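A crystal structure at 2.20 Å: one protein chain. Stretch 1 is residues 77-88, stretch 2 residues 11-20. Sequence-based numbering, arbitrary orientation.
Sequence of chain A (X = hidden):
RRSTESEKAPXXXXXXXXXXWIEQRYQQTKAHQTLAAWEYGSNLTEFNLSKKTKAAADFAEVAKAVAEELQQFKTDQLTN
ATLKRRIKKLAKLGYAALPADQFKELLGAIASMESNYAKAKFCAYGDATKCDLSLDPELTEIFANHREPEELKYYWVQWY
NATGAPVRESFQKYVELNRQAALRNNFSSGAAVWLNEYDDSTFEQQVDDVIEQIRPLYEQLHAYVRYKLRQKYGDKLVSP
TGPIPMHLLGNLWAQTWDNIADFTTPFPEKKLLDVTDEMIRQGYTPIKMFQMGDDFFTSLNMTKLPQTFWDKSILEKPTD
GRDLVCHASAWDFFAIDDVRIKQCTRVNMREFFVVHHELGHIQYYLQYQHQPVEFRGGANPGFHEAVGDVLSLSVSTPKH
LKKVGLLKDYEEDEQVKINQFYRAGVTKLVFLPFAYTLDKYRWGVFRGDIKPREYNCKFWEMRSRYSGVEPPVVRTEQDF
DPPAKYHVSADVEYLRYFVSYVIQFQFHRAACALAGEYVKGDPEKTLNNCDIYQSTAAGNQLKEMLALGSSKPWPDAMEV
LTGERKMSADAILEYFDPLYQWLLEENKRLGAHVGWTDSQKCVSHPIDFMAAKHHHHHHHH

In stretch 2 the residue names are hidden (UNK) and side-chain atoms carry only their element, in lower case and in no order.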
# COMPACT_ATOMS: atom_id res chain seq x y z
N GLN A 77 32.02 -13.16 18.92
CA GLN A 77 32.41 -14.53 19.22
C GLN A 77 31.25 -15.50 19.11
O GLN A 77 31.46 -16.71 19.26
CB GLN A 77 33.03 -14.61 20.62
CG GLN A 77 32.20 -14.00 21.75
CD GLN A 77 31.12 -14.93 22.28
OE1 GLN A 77 31.05 -16.10 21.90
NE2 GLN A 77 30.28 -14.41 23.17
N LEU A 78 30.04 -15.01 18.87
CA LEU A 78 28.90 -15.89 18.64
C LEU A 78 28.97 -16.48 17.24
O LEU A 78 29.58 -15.91 16.33
CB LEU A 78 27.59 -15.14 18.84
CG LEU A 78 27.44 -14.40 20.17
CD1 LEU A 78 26.08 -13.73 20.25
CD2 LEU A 78 27.64 -15.34 21.35
N THR A 79 28.35 -17.65 17.07
CA THR A 79 28.47 -18.42 15.84
C THR A 79 27.12 -18.71 15.19
O THR A 79 26.99 -18.50 13.98
CB THR A 79 29.21 -19.74 16.14
OG1 THR A 79 28.74 -20.30 17.37
CG2 THR A 79 30.71 -19.48 16.25
N ASN A 80 26.13 -19.19 15.94
CA ASN A 80 24.78 -19.36 15.40
C ASN A 80 24.36 -18.03 14.77
O ASN A 80 24.17 -17.04 15.49
CB ASN A 80 23.79 -19.80 16.49
CG ASN A 80 22.61 -20.60 15.92
OD1 ASN A 80 22.09 -20.29 14.86
ND2 ASN A 80 22.19 -21.63 16.65
N ALA A 81 24.25 -17.99 13.44
CA ALA A 81 23.86 -16.75 12.77
C ALA A 81 22.44 -16.34 13.15
O ALA A 81 22.16 -15.16 13.36
CB ALA A 81 23.99 -16.91 11.26
N THR A 82 21.54 -17.32 13.24
CA THR A 82 20.18 -17.05 13.70
C THR A 82 20.18 -16.30 15.03
O THR A 82 19.32 -15.44 15.27
CB THR A 82 19.40 -18.36 13.83
OG1 THR A 82 19.55 -19.13 12.63
CG2 THR A 82 17.92 -18.10 14.10
N LEU A 83 21.15 -16.60 15.90
CA LEU A 83 21.19 -15.98 17.21
C LEU A 83 21.66 -14.53 17.14
O LEU A 83 21.09 -13.65 17.78
CB LEU A 83 22.09 -16.77 18.16
CG LEU A 83 21.87 -16.41 19.63
CD1 LEU A 83 20.62 -17.11 20.14
CD2 LEU A 83 23.07 -16.74 20.49
N LYS A 84 22.74 -14.29 16.38
CA LYS A 84 23.17 -12.91 16.15
C LYS A 84 22.02 -12.06 15.65
O LYS A 84 21.90 -10.88 16.00
CB LYS A 84 24.32 -12.87 15.13
CG LYS A 84 25.63 -13.50 15.57
CD LYS A 84 26.74 -13.17 14.57
CE LYS A 84 27.89 -14.16 14.64
NZ LYS A 84 29.11 -13.68 13.92
N ARG A 85 21.16 -12.65 14.82
CA ARG A 85 20.08 -11.89 14.19
C ARG A 85 18.97 -11.59 15.19
O ARG A 85 18.34 -10.53 15.12
CB ARG A 85 19.54 -12.68 13.00
CG ARG A 85 18.74 -11.87 12.01
CD ARG A 85 18.29 -12.76 10.85
NE ARG A 85 17.26 -12.11 10.05
CZ ARG A 85 17.50 -11.17 9.13
NH1 ARG A 85 18.73 -10.77 8.90
NH2 ARG A 85 16.48 -10.63 8.46
N ARG A 86 18.70 -12.52 16.10
CA ARG A 86 17.68 -12.28 17.12
C ARG A 86 18.10 -11.15 18.05
O ARG A 86 17.24 -10.37 18.49
CB ARG A 86 17.43 -13.55 17.92
CG ARG A 86 16.63 -14.61 17.16
CD ARG A 86 16.85 -16.01 17.73
NE ARG A 86 16.30 -16.16 19.08
CZ ARG A 86 16.59 -17.17 19.90
NH1 ARG A 86 17.43 -18.13 19.52
NH2 ARG A 86 16.05 -17.22 21.11
N ILE A 87 19.39 -11.03 18.33
CA ILE A 87 19.86 -9.99 19.24
C ILE A 87 19.84 -8.63 18.56
O ILE A 87 19.53 -7.62 19.19
CB ILE A 87 21.27 -10.34 19.75
CG1 ILE A 87 21.21 -11.54 20.71
CG2 ILE A 87 21.90 -9.13 20.45
CD1 ILE A 87 22.42 -12.44 20.62
N LYS A 88 20.19 -8.58 17.27
CA LYS A 88 20.20 -7.30 16.55
C LYS A 88 18.79 -6.74 16.41
O LYS A 88 18.57 -5.54 16.62
CB LYS A 88 20.84 -7.49 15.17
CG LYS A 88 20.95 -6.20 14.34
CD LYS A 88 21.46 -6.48 12.91
CE LYS A 88 20.36 -7.07 12.02
NZ LYS A 88 20.84 -8.22 11.18
N UNK A 11 28.05 -19.82 27.23
CA UNK A 11 27.95 -20.44 25.92
C UNK A 11 26.70 -19.97 25.19
O UNK A 11 25.74 -19.47 25.80
o UNK A 11 27.50 -22.59 24.87
c UNK A 11 27.93 -21.97 26.07
N UNK A 12 26.70 -20.13 23.87
CA UNK A 12 25.59 -19.64 23.07
C UNK A 12 24.28 -20.32 23.45
O UNK A 12 23.21 -19.69 23.39
c UNK A 12 25.88 -19.82 21.57
o UNK A 12 26.79 -20.49 19.04
c UNK A 12 25.96 -21.29 19.52
o UNK A 12 25.36 -22.14 18.82
c UNK A 12 25.65 -21.22 21.01
N UNK A 13 24.33 -21.59 23.87
CA UNK A 13 23.12 -22.25 24.34
C UNK A 13 22.59 -21.60 25.61
O UNK A 13 21.40 -21.75 25.92
o UNK A 13 24.32 -24.23 23.59
c UNK A 13 23.39 -23.75 24.57
c UNK A 13 22.10 -24.56 24.44
N UNK A 14 23.43 -20.87 26.33
CA UNK A 14 23.03 -20.16 27.54
C UNK A 14 22.54 -18.75 27.24
O UNK A 14 21.53 -18.31 27.80
c UNK A 14 24.21 -20.12 28.52
o UNK A 14 24.78 -19.94 32.08
c UNK A 14 25.04 -19.72 30.88
c UNK A 14 23.89 -19.56 29.90
o UNK A 14 26.21 -19.64 30.44
N UNK A 15 23.23 -18.02 26.36
CA UNK A 15 22.73 -16.73 25.89
C UNK A 15 21.35 -16.92 25.28
O UNK A 15 20.46 -16.07 25.43
c UNK A 15 25.08 -15.89 25.51
c UNK A 15 26.23 -15.99 24.51
c UNK A 15 23.16 -14.77 24.37
c UNK A 15 23.70 -16.10 24.88
N UNK A 16 21.14 -18.04 24.58
CA UNK A 16 19.86 -18.29 23.94
C UNK A 16 18.73 -18.39 24.96
O UNK A 16 17.58 -18.11 24.63
o UNK A 16 18.76 -19.76 22.35
c UNK A 16 19.95 -19.57 23.11
N UNK A 17 19.05 -18.80 26.19
CA UNK A 17 18.03 -18.83 27.24
C UNK A 17 17.70 -17.43 27.74
O UNK A 17 16.57 -17.18 28.16
n UNK A 17 18.72 -23.42 28.54
c UNK A 17 18.50 -19.70 28.40
o UNK A 17 18.02 -21.89 30.04
c UNK A 17 18.53 -22.17 28.95
c UNK A 17 18.97 -21.07 27.98
N UNK A 18 18.68 -16.52 27.72
CA UNK A 18 18.44 -15.16 28.18
C UNK A 18 17.53 -14.42 27.20
O UNK A 18 16.53 -13.80 27.60
c UNK A 18 20.72 -15.22 29.25
c UNK A 18 19.52 -13.04 28.96
c UNK A 18 22.07 -14.55 29.46
c UNK A 18 19.77 -14.41 28.37
N UNK A 19 17.87 -14.45 25.91
CA UNK A 19 17.05 -13.77 24.92
C UNK A 19 15.67 -14.39 24.89
O UNK A 19 14.67 -13.69 24.65
c UNK A 19 17.62 -15.17 22.91
c UNK A 19 19.17 -13.33 23.60
c UNK A 19 17.72 -13.79 23.53
N UNK A 20 15.57 -15.70 25.13
CA UNK A 20 14.26 -16.35 25.15
C UNK A 20 13.37 -15.76 26.25
O UNK A 20 12.17 -15.60 26.05
o UNK A 20 13.05 -21.06 24.59
c UNK A 20 14.43 -17.85 25.34
c UNK A 20 13.42 -18.69 24.58
o UNK A 20 15.07 -20.35 24.09
c UNK A 20 13.88 -20.14 24.41

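Position 11 carries one carbon followed by one oxygen, and the CA-to-CB bond points away from stretch 1, which it does not touch. It is Ser-11, the N-cap of the helix that follows; its OG accepts a weak hydrogen bond from the backbone N of position 13, 3.5 Å away.

Position 12 has three carbons in a row, the third bearing two oxygens. One of these lies 2.6 Å from OG1 of Thr-79 and 3.4 Å from the backbone N of Asn-80. Both groups donate to it, the second weakly, as suits a carboxylate: this is Glu-12. The accepting atom in both bonds is OE1.

At position 13 a single carbon carries one oxygen and one carbon; the CA-to-CB bond points away from stretch 1, and nothing is touched there. The branch fits threonine or valine by shape, and the oxygen settles it as Thr-13. Position 14, again three carbons ending in two oxygens, extends out of reach of stretch 1 and is Glu-14.

Position 15 shows four carbons, forked at the first, with one arm two carbons long. The tip of the long arm lies 3.5 Å from CD2 of Leu-78, and the short arm is 4.4 Å from CD2 of Leu-83. The fork at CB identifies Ile-15, with CD1 against Leu-78 CD2 and CG2 nearer Leu-83 CD2.

Position 16 has one carbon and one oxygen. Its CB is 3.9 Å from CD1 of Leu-83, while the oxygen lies near the guanidinium plane of Arg-86, at its edge. This small residue is Ser-16, its OG 3.5 Å from NH1 of Arg-86.

Position 17 has three carbons, the last bearing one oxygen and one nitrogen, and its CA-to-CB bond points away from stretch 1: Gln-17. Position 18 repeats the forked four-carbon pattern without reaching stretch 1: Ile-18.

Position 19 is one carbon bearing two more, packed against Arg-86 and Ile-87. It is Val-19, whose CG1 lies 4.0 Å from CG1 of Ile-87 and whose CG2 lies 3.1 Å from NH2 of Arg-86. Position 20 has three carbons and two terminal oxygens: Glu-20, whose OE2 stays 4.4 Å from NH2 of Arg-86, beyond a salt bridge.

The two helices run in broadly the same direction, inclined by 32°, with their axes 11.0 Å apart at closest approach. Glu-12 ties the start of its helix to the segment leading into the other by accepting from Thr-79 and Asn-80. Beyond it, Leu-78, Leu-83 and Ile-87 pack with Ile-15 and Val-19, and Arg-86 extends across Ser-16 and Val-19.

Stretch 2, residues 11-20: SETEISQIVE
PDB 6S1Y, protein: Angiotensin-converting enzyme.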